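Local coordinates for ribonuclease mar1, putative (Trypanosoma cruzi, PDB 1YZV), which is of unknown function but belongs to the isochorismatase superfamily, whose members are mostly hydrolases acting through a cysteine, at residues 58-70 / 82-96. Residues are numbered along the deposited sequence; the frame is centred on the assembly and turned at random.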
ATOM      1  N   THR A  58      21.490  29.252   5.964  1.00 28.40           N
ATOM      2  CA  THR A  58      21.658  28.606   7.286  1.00 29.97           C
ATOM      3  C   THR A  58      20.582  28.965   8.247  1.00 28.20           C
ATOM      4  O   THR A  58      20.353  28.250   9.203  1.00 31.33           O
ATOM      5  CB  THR A  58      23.022  28.939   7.945  1.00 34.48           C
ATOM      6  OG1 THR A  58      23.236  30.354   7.953  1.00 42.58           O
ATOM      7  CG2 THR A  58      24.129  28.268   7.157  1.00 38.94           C
ATOM      8  N   ALA A  59      19.833  30.014   7.951  1.00 26.18           N
ATOM      9  CA  ALA A  59      18.626  30.293   8.734  1.00 26.59           C
ATOM     10  C   ALA A  59      17.613  29.168   8.667  1.00 27.44           C
ATOM     11  O   ALA A  59      16.896  28.939   9.618  1.00 29.82           O
ATOM     12  CB  ALA A  59      17.984  31.598   8.277  1.00 27.59           C
ATOM     13  N   HIS A  60      17.584  28.425   7.565  1.00 26.00           N
ATOM     14  CA  HIS A  60      16.472  27.518   7.322  1.00 24.24           C
ATOM     15  C   HIS A  60      16.873  26.071   7.051  1.00 24.73           C
ATOM     16  O   HIS A  60      16.002  25.192   6.997  1.00 27.32           O
ATOM     17  CB  HIS A  60      15.678  28.035   6.150  1.00 23.61           C
ATOM     18  CG  HIS A  60      15.191  29.442   6.330  1.00 23.29           C
ATOM     19  ND1 HIS A  60      14.360  29.815   7.369  1.00 21.92           N
ATOM     20  CD2 HIS A  60      15.328  30.535   5.544  1.00 24.10           C
ATOM     21  CE1 HIS A  60      14.087  31.105   7.261  1.00 26.42           C
ATOM     22  NE2 HIS A  60      14.624  31.558   6.141  1.00 23.28           N
ATOM     23  N   SER A  61      18.170  25.823   6.889  1.00 24.77           N
ATOM     24  CA  SER A  61      18.634  24.524   6.410  1.00 25.00           C
ATOM     25  C   SER A  61      19.960  24.158   7.031  1.00 25.37           C
ATOM     26  O   SER A  61      20.853  25.019   7.106  1.00 24.48           O
ATOM     27  CB  SER A  61      18.732  24.540   4.864  1.00 26.01           C
ATOM     28  OG  SER A  61      19.134  23.279   4.364  1.00 28.83           O
ATOM     29  N   VAL A  62      20.107  22.858   7.359  1.00 23.70           N
ATOM     30  CA  VAL A  62      21.352  22.246   7.775  1.00 23.84           C
ATOM     31  C   VAL A  62      21.555  20.963   6.972  1.00 24.69           C
ATOM     32  O   VAL A  62      20.593  20.284   6.630  1.00 23.14           O
ATOM     33  CB  VAL A  62      21.398  21.993   9.312  1.00 25.80           C
ATOM     34  CG1 VAL A  62      20.307  21.082   9.754  1.00 31.54           C
ATOM     35  CG2 VAL A  62      22.786  21.474   9.756  1.00 29.27           C
ATOM     36  N   TYR A  63      22.789  20.738   6.522  1.00 23.26           N
ATOM     37  CA  TYR A  63      23.126  19.593   5.653  1.00 23.63           C
ATOM     38  C   TYR A  63      24.108  18.693   6.408  1.00 25.42           C
ATOM     39  O   TYR A  63      25.273  19.078   6.639  1.00 26.15           O
ATOM     40  CB  TYR A  63      23.742  20.121   4.339  1.00 20.75           C
ATOM     41  CG  TYR A  63      23.718  19.185   3.158  1.00 21.35           C
ATOM     42  CD1 TYR A  63      24.650  18.137   3.044  1.00 22.00           C
ATOM     43  CD2 TYR A  63      22.762  19.315   2.158  1.00 20.85           C
ATOM     44  CE1 TYR A  63      24.613  17.248   1.992  1.00 22.84           C
ATOM     45  CE2 TYR A  63      22.748  18.428   1.067  1.00 19.44           C
ATOM     46  CZ  TYR A  63      23.706  17.418   0.986  1.00 23.20           C
ATOM     47  OH  TYR A  63      23.699  16.548  -0.081  1.00 22.75           O
ATOM     48  N   ILE A  64      23.633  17.489   6.724  1.00 24.27           N
ATOM     49  CA  ILE A  64      24.316  16.502   7.527  1.00 25.32           C
ATOM     50  C   ILE A  64      24.627  15.253   6.722  1.00 25.36           C
ATOM     51  O   ILE A  64      23.745  14.669   6.073  1.00 24.04           O
ATOM     52  CB  ILE A  64      23.438  16.129   8.775  1.00 21.04           C
ATOM     53  CG1 ILE A  64      23.096  17.430   9.486  1.00 25.73           C
ATOM     54  CG2 ILE A  64      24.131  15.059   9.628  1.00 25.67           C
ATOM     55  CD1 ILE A  64      22.537  17.301  10.793  1.00 37.67           C
ATOM     56  N   VAL A  65      25.914  14.912   6.688  1.00 25.14           N
ATOM     57  CA  VAL A  65      26.424  13.752   5.962  1.00 26.56           C
ATOM     58  C   VAL A  65      27.035  12.767   6.962  1.00 25.80           C
ATOM     59  O   VAL A  65      27.811  13.154   7.866  1.00 23.91           O
ATOM     60  CB  VAL A  65      27.508  14.163   4.953  1.00 29.95           C
ATOM     61  CG1 VAL A  65      27.915  12.986   4.101  1.00 31.32           C
ATOM     62  CG2 VAL A  65      27.019  15.349   4.086  1.00 31.36           C
ATOM     63  N   THR A  66      26.683  11.495   6.816  1.00 24.97           N
ATOM     64  CA  THR A  66      27.396  10.449   7.538  1.00 24.84           C
ATOM     65  C   THR A  66      28.126   9.530   6.565  1.00 23.45           C
ATOM     66  O   THR A  66      27.806   9.453   5.377  1.00 25.02           O
ATOM     67  CB  THR A  66      26.467   9.613   8.422  1.00 25.74           C
ATOM     68  OG1 THR A  66      25.404   9.051   7.620  1.00 25.57           O
ATOM     69  CG2 THR A  66      25.923  10.474   9.539  1.00 26.62           C
ATOM     70  N   GLU A  67      29.192   8.931   7.069  1.00 20.80           N
ATOM     71  CA  GLU A  67      29.933   7.924   6.351  1.00 24.61           C
ATOM     72  C   GLU A  67      30.080   6.750   7.267  1.00 23.21           C
ATOM     73  O   GLU A  67      30.583   6.885   8.400  1.00 23.50           O
ATOM     74  CB  GLU A  67      31.278   8.491   5.940  1.00 23.10           C
ATOM     75  CG  GLU A  67      31.157   9.718   5.021  1.00 26.34           C
ATOM     76  CD  GLU A  67      32.483  10.378   4.635  1.00 27.96           C
ATOM     77  OE1 GLU A  67      33.462  10.218   5.377  1.00 28.61           O
ATOM     78  OE2 GLU A  67      32.502  11.169   3.635  1.00 28.36           O
ATOM     79  N   GLN A  68      29.627   5.603   6.796  1.00 23.35           N
ATOM     80  CA  GLN A  68      29.757   4.343   7.528  1.00 26.32           C
ATOM     81  C   GLN A  68      31.165   3.795   7.347  1.00 27.61           C
ATOM     82  O   GLN A  68      31.639   3.665   6.220  1.00 27.95           O
ATOM     83  CB  GLN A  68      28.770   3.309   7.017  1.00 25.17           C
ATOM     84  CG  GLN A  68      28.836   1.967   7.694  1.00 27.09           C
ATOM     85  CD  GLN A  68      28.195   1.951   9.072  1.00 29.36           C
ATOM     86  OE1 GLN A  68      27.482   2.894   9.449  1.00 29.52           O
ATOM     87  NE2 GLN A  68      28.368   0.835   9.793  1.00 28.12           N
ATOM     88  N   TYR A  69      31.901   3.696   8.448  1.00 31.29           N
ATOM     89  CA  TYR A  69      33.226   3.095   8.421  1.00 28.93           C
ATOM     90  C   TYR A  69      34.026   3.453   7.132  1.00 31.27           C
ATOM     91  O   TYR A  69      34.392   2.549   6.325  1.00 30.53           O
ATOM     92  CB  TYR A  69      33.086   1.572   8.558  1.00 34.20           C
ATOM     93  CG  TYR A  69      34.412   0.871   8.657  1.00 33.20           C
ATOM     94  CD1 TYR A  69      35.344   1.271   9.612  1.00 38.91           C
ATOM     95  CD2 TYR A  69      34.697  -0.227   7.881  1.00 39.42           C
ATOM     96  CE1 TYR A  69      36.604   0.711   9.663  1.00 46.46           C
ATOM     97  CE2 TYR A  69      35.938  -0.850   7.961  1.00 41.62           C
ATOM     98  CZ  TYR A  69      36.885  -0.375   8.860  1.00 47.62           C
ATOM     99  OH  TYR A  69      38.119  -0.972   8.954  1.00 49.54           O
ATOM    100  N   PRO A  70      34.318   4.749   6.938  1.00 31.20           N
ATOM    101  CA  PRO A  70      34.929   5.176   5.662  1.00 32.23           C
ATOM    102  C   PRO A  70      36.332   4.600   5.428  1.00 35.51           C
ATOM    103  O   PRO A  70      36.762   4.515   4.280  1.00 34.28           O
ATOM    104  CB  PRO A  70      34.996   6.699   5.779  1.00 32.54           C
ATOM    105  CG  PRO A  70      34.944   6.989   7.268  1.00 33.66           C
ATOM    106  CD  PRO A  70      34.021   5.900   7.820  1.00 32.88           C
ATOM    107  N   LEU A  82      29.469  18.722  -1.979  1.00 29.06           N
ATOM    108  CA  LEU A  82      28.898  19.034  -0.692  1.00 28.47           C
ATOM    109  C   LEU A  82      28.877  20.535  -0.521  1.00 30.43           C
ATOM    110  O   LEU A  82      29.826  21.220  -0.931  1.00 27.74           O
ATOM    111  CB  LEU A  82      29.754  18.425   0.420  1.00 31.74           C
ATOM    112  CG  LEU A  82      29.692  16.899   0.483  1.00 30.01           C
ATOM    113  CD1 LEU A  82      30.698  16.409   1.507  1.00 34.79           C
ATOM    114  CD2 LEU A  82      28.270  16.459   0.794  1.00 29.44           C
ATOM    115  N   PRO A  83      27.854  21.060   0.147  1.00 27.97           N
ATOM    116  CA  PRO A  83      27.957  22.482   0.502  1.00 30.88           C
ATOM    117  C   PRO A  83      29.154  22.743   1.412  1.00 28.17           C
ATOM    118  O   PRO A  83      29.537  21.837   2.179  1.00 28.55           O
ATOM    119  CB  PRO A  83      26.653  22.759   1.267  1.00 30.34           C
ATOM    120  CG  PRO A  83      25.840  21.568   1.161  1.00 29.38           C
ATOM    121  CD  PRO A  83      26.646  20.434   0.686  1.00 29.61           C
ATOM    122  N   PRO A  84      29.678  23.990   1.414  1.00 32.63           N
ATOM    123  CA  PRO A  84      30.882  24.259   2.216  1.00 33.05           C
ATOM    124  C   PRO A  84      30.628  24.145   3.715  1.00 33.29           C
ATOM    125  O   PRO A  84      31.522  23.792   4.436  1.00 32.18           O
ATOM    126  CB  PRO A  84      31.289  25.682   1.820  1.00 35.74           C
ATOM    127  CG  PRO A  84      30.163  26.240   1.006  1.00 37.80           C
ATOM    128  CD  PRO A  84      29.317  25.124   0.528  1.00 32.89           C
ATOM    129  N   ASP A  85      29.372  24.293   4.136  1.00 30.10           N
ATOM    130  CA  ASP A  85      29.000  24.142   5.530  1.00 31.62           C
ATOM    131  C   ASP A  85      28.347  22.795   5.894  1.00 30.20           C
ATOM    132  O   ASP A  85      27.722  22.664   6.936  1.00 29.82           O
ATOM    133  CB  ASP A  85      28.120  25.334   5.970  1.00 31.68           C
ATOM    134  CG  ASP A  85      26.790  25.423   5.206  1.00 33.71           C
ATOM    135  OD1 ASP A  85      26.530  24.628   4.277  1.00 36.74           O
ATOM    136  OD2 ASP A  85      25.996  26.328   5.524  1.00 39.18           O
ATOM    137  N   ALA A  86      28.508  21.784   5.045  1.00 30.97           N
ATOM    138  CA  ALA A  86      28.057  20.433   5.369  1.00 27.96           C
ATOM    139  C   ALA A  86      28.741  19.953   6.637  1.00 28.84           C
ATOM    140  O   ALA A  86      29.895  20.278   6.864  1.00 24.93           O
ATOM    141  CB  ALA A  86      28.399  19.465   4.228  1.00 27.51           C
ATOM    142  N   HIS A  87      28.001  19.275   7.509  1.00 25.49           N
ATOM    143  CA  HIS A  87      28.583  18.621   8.695  1.00 26.79           C
ATOM    144  C   HIS A  87      28.731  17.119   8.380  1.00 26.67           C
ATOM    145  O   HIS A  87      27.725  16.447   8.058  1.00 27.26           O
ATOM    146  CB  HIS A  87      27.642  18.812   9.874  1.00 26.31           C
ATOM    147  CG  HIS A  87      27.330  20.243  10.186  1.00 30.36           C
ATOM    148  ND1 HIS A  87      27.998  20.946  11.172  1.00 32.45           N
ATOM    149  CD2 HIS A  87      26.330  21.061   9.755  1.00 31.69           C
ATOM    150  CE1 HIS A  87      27.452  22.144  11.306  1.00 32.81           C
ATOM    151  NE2 HIS A  87      26.452  22.250  10.443  1.00 30.20           N
ATOM    152  N   VAL A  88      29.974  16.631   8.321  1.00 26.07           N
ATOM    153  CA  VAL A  88      30.269  15.280   7.888  1.00 26.71           C
ATOM    154  C   VAL A  88      30.807  14.455   9.069  1.00 28.52           C
ATOM    155  O   VAL A  88      31.686  14.912   9.789  1.00 27.44           O
ATOM    156  CB  VAL A  88      31.275  15.274   6.755  1.00 26.46           C
ATOM    157  CG1 VAL A  88      31.526  13.858   6.232  1.00 27.19           C
ATOM    158  CG2 VAL A  88      30.821  16.189   5.621  1.00 30.45           C
ATOM    159  N   PHE A  89      30.225  13.289   9.317  1.00 25.95           N
ATOM    160  CA  PHE A  89      30.621  12.482  10.470  1.00 27.85           C
ATOM    161  C   PHE A  89      30.804  11.027  10.077  1.00 28.65           C
ATOM    162  O   PHE A  89      30.096  10.479   9.229  1.00 27.18           O
ATOM    163  CB  PHE A  89      29.571  12.535  11.569  1.00 29.55           C
ATOM    164  CG  PHE A  89      29.184  13.927  11.993  1.00 31.11           C
ATOM    165  CD1 PHE A  89      29.922  14.603  12.935  1.00 33.51           C
ATOM    166  CD2 PHE A  89      28.077  14.552  11.456  1.00 28.50           C
ATOM    167  CE1 PHE A  89      29.568  15.905  13.301  1.00 37.55           C
ATOM    168  CE2 PHE A  89      27.693  15.808  11.864  1.00 30.21           C
ATOM    169  CZ  PHE A  89      28.453  16.495  12.766  1.00 33.16           C
ATOM    170  N   SER A  90      31.702  10.374  10.791  1.00 28.97           N
ATOM    171  CA  SER A  90      31.937   8.942  10.656  1.00 28.16           C
ATOM    172  C   SER A  90      31.079   8.209  11.645  1.00 25.56           C
ATOM    173  O   SER A  90      30.857   8.716  12.714  1.00 26.96           O
ATOM    174  CB  SER A  90      33.399   8.651  10.964  1.00 30.21           C
ATOM    175  OG  SER A  90      34.066   8.917   9.760  1.00 37.17           O
ATOM    176  N   LYS A  91      30.596   7.022  11.283  1.00 23.26           N
ATOM    177  CA  LYS A  91      29.848   6.161  12.217  1.00 24.22           C
ATOM    178  C   LYS A  91      30.034   4.656  11.936  1.00 22.44           C
ATOM    179  O   LYS A  91      30.242   4.228  10.805  1.00 24.41           O
ATOM    180  CB  LYS A  91      28.335   6.474  12.188  1.00 23.20           C
ATOM    181  CG  LYS A  91      27.673   6.150  10.796  1.00 22.10           C
ATOM    182  CD  LYS A  91      26.238   6.637  10.703  1.00 22.57           C
ATOM    183  CE  LYS A  91      25.457   6.107   9.466  1.00 23.73           C
ATOM    184  NZ  LYS A  91      25.456   4.611   9.298  1.00 23.56           N
ATOM    185  N   LYS A  92      29.719   3.876  12.963  1.00 24.69           N
ATOM    186  CA  LYS A  92      29.489   2.458  12.871  1.00 24.49           C
ATOM    187  C   LYS A  92      28.032   2.100  13.194  1.00 24.18           C
ATOM    188  O   LYS A  92      27.570   1.064  12.762  1.00 21.27           O
ATOM    189  CB  LYS A  92      30.443   1.717  13.800  1.00 28.34           C
ATOM    190  CG  LYS A  92      31.900   1.880  13.323  1.00 32.89           C
ATOM    191  CD  LYS A  92      32.777   0.775  13.837  1.00 37.24           C
ATOM    192  CE  LYS A  92      34.242   0.985  13.416  1.00 46.37           C
ATOM    193  NZ  LYS A  92      34.856   2.149  14.164  1.00 53.65           N
ATOM    194  N   ARG A  93      27.308   2.966  13.912  1.00 23.52           N
ATOM    195  CA  ARG A  93      25.863   2.789  14.117  1.00 23.06           C
ATOM    196  C   ARG A  93      25.132   2.883  12.759  1.00 23.84           C
ATOM    197  O   ARG A  93      25.559   3.634  11.871  1.00 23.13           O
ATOM    198  CB  ARG A  93      25.331   3.855  15.070  1.00 24.01           C
ATOM    199  CG  ARG A  93      23.855   3.644  15.482  1.00 22.19           C
ATOM    200  CD  ARG A  93      23.257   4.837  16.159  1.00 28.13           C
ATOM    201  NE  ARG A  93      24.005   5.237  17.336  1.00 36.75           N
ATOM    202  CZ  ARG A  93      23.518   5.958  18.344  1.00 42.91           C
ATOM    203  NH1 ARG A  93      22.249   6.394  18.338  1.00 45.91           N
ATOM    204  NH2 ARG A  93      24.334   6.317  19.323  1.00 37.32           N
ATOM    205  N   PHE A  94      24.074   2.088  12.548  1.00 21.98           N
ATOM    206  CA  PHE A  94      23.435   2.107  11.222  1.00 23.15           C
ATOM    207  C   PHE A  94      22.598   3.395  11.103  1.00 23.48           C
ATOM    208  O   PHE A  94      22.785   4.182  10.168  1.00 26.52           O
ATOM    209  CB  PHE A  94      22.624   0.845  10.968  1.00 23.80           C
ATOM    210  CG  PHE A  94      23.443  -0.406  11.001  1.00 22.14           C
ATOM    211  CD1 PHE A  94      24.698  -0.445  10.414  1.00 25.93           C
ATOM    212  CD2 PHE A  94      22.983  -1.519  11.658  1.00 19.13           C
ATOM    213  CE1 PHE A  94      25.487  -1.585  10.493  1.00 27.27           C
ATOM    214  CE2 PHE A  94      23.692  -2.699  11.654  1.00 19.86           C
ATOM    215  CZ  PHE A  94      24.998  -2.713  11.120  1.00 27.29           C
ATOM    216  N   ALA A  95      21.812   3.684  12.129  1.00 21.86           N
ATOM    217  CA  ALA A  95      21.122   5.009  12.217  1.00 22.92           C
ATOM    218  C   ALA A  95      22.107   6.192  12.309  1.00 24.02           C
ATOM    219  O   ALA A  95      23.149   6.109  12.963  1.00 27.29           O
ATOM    220  CB  ALA A  95      20.155   5.029  13.362  1.00 22.25           C
ATOM    221  N   MET A  96      21.728   7.330  11.708  1.00 25.41           N
ATOM    222  CA  MET A  96      22.594   8.489  11.607  1.00 25.55           C
ATOM    223  C   MET A  96      22.632   9.296  12.903  1.00 25.86           C
ATOM    224  O   MET A  96      23.493  10.172  13.024  1.00 27.11           O
ATOM    225  CB  MET A  96      22.161   9.414  10.467  1.00 23.53           C
ATOM    226  CG  MET A  96      22.288   8.800   9.095  1.00 24.42           C
ATOM    227  SD  MET A  96      21.627   9.925   7.845  1.00 25.58           S
ATOM    228  CE  MET A  96      22.724  11.326   7.970  1.00 26.24           C
TER
HETATM  229  O   HOH W   1      24.858  22.694   7.166  1.00 24.70           O
HETATM  230  O   HOH W   2      33.819  10.868   7.965  1.00 45.88           O
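Strand 87-91 lies parallel to strand 61-68 at one border of the chain's six-stranded parallel sheet, pairing I64 with H87 through Q68 with K91. The backbone ladder shows how a parallel pair is stitched: V65 N gives a nearly straight bond to H87 O (2.7 Å, 179°), V65 O takes F89 N, and the zigzag runs on through E67 to Y69 N, bonded to K91 O. At the entry to the outer strand, the ring of P83 lies over one face of Y63, CD standing 3.9 Å from the ring centroid in a CH-pi contact, while L82 CD2 packs against V65 CG2 (3.7 Å) and Y63 CE1. The hydroxyl of Y63 is anchored on A46 O of helix 39-56. K91, extended until a bend at chi4 (54°), passes CD and CE beside T66; its NZ is gripped by Q68 OE1 (2.7 Å), F94 O and R93 O, besides a salt bridge to D27, which T66 OG1 also bonds. Bent at chi2 (76°), Q68 sends NE2 to K92 O (3.1 Å) from above the carbonyl plane, tying the loop after strand 87-91 to the end of strand 61-68. The two strands, linked through helix 70-73, form a beta-alpha-beta unit of the Rossmann-like isochorismatase fold; D27, K91 and, touching K91, C123 are consistent with the family's Asp-Lys-Cys triad.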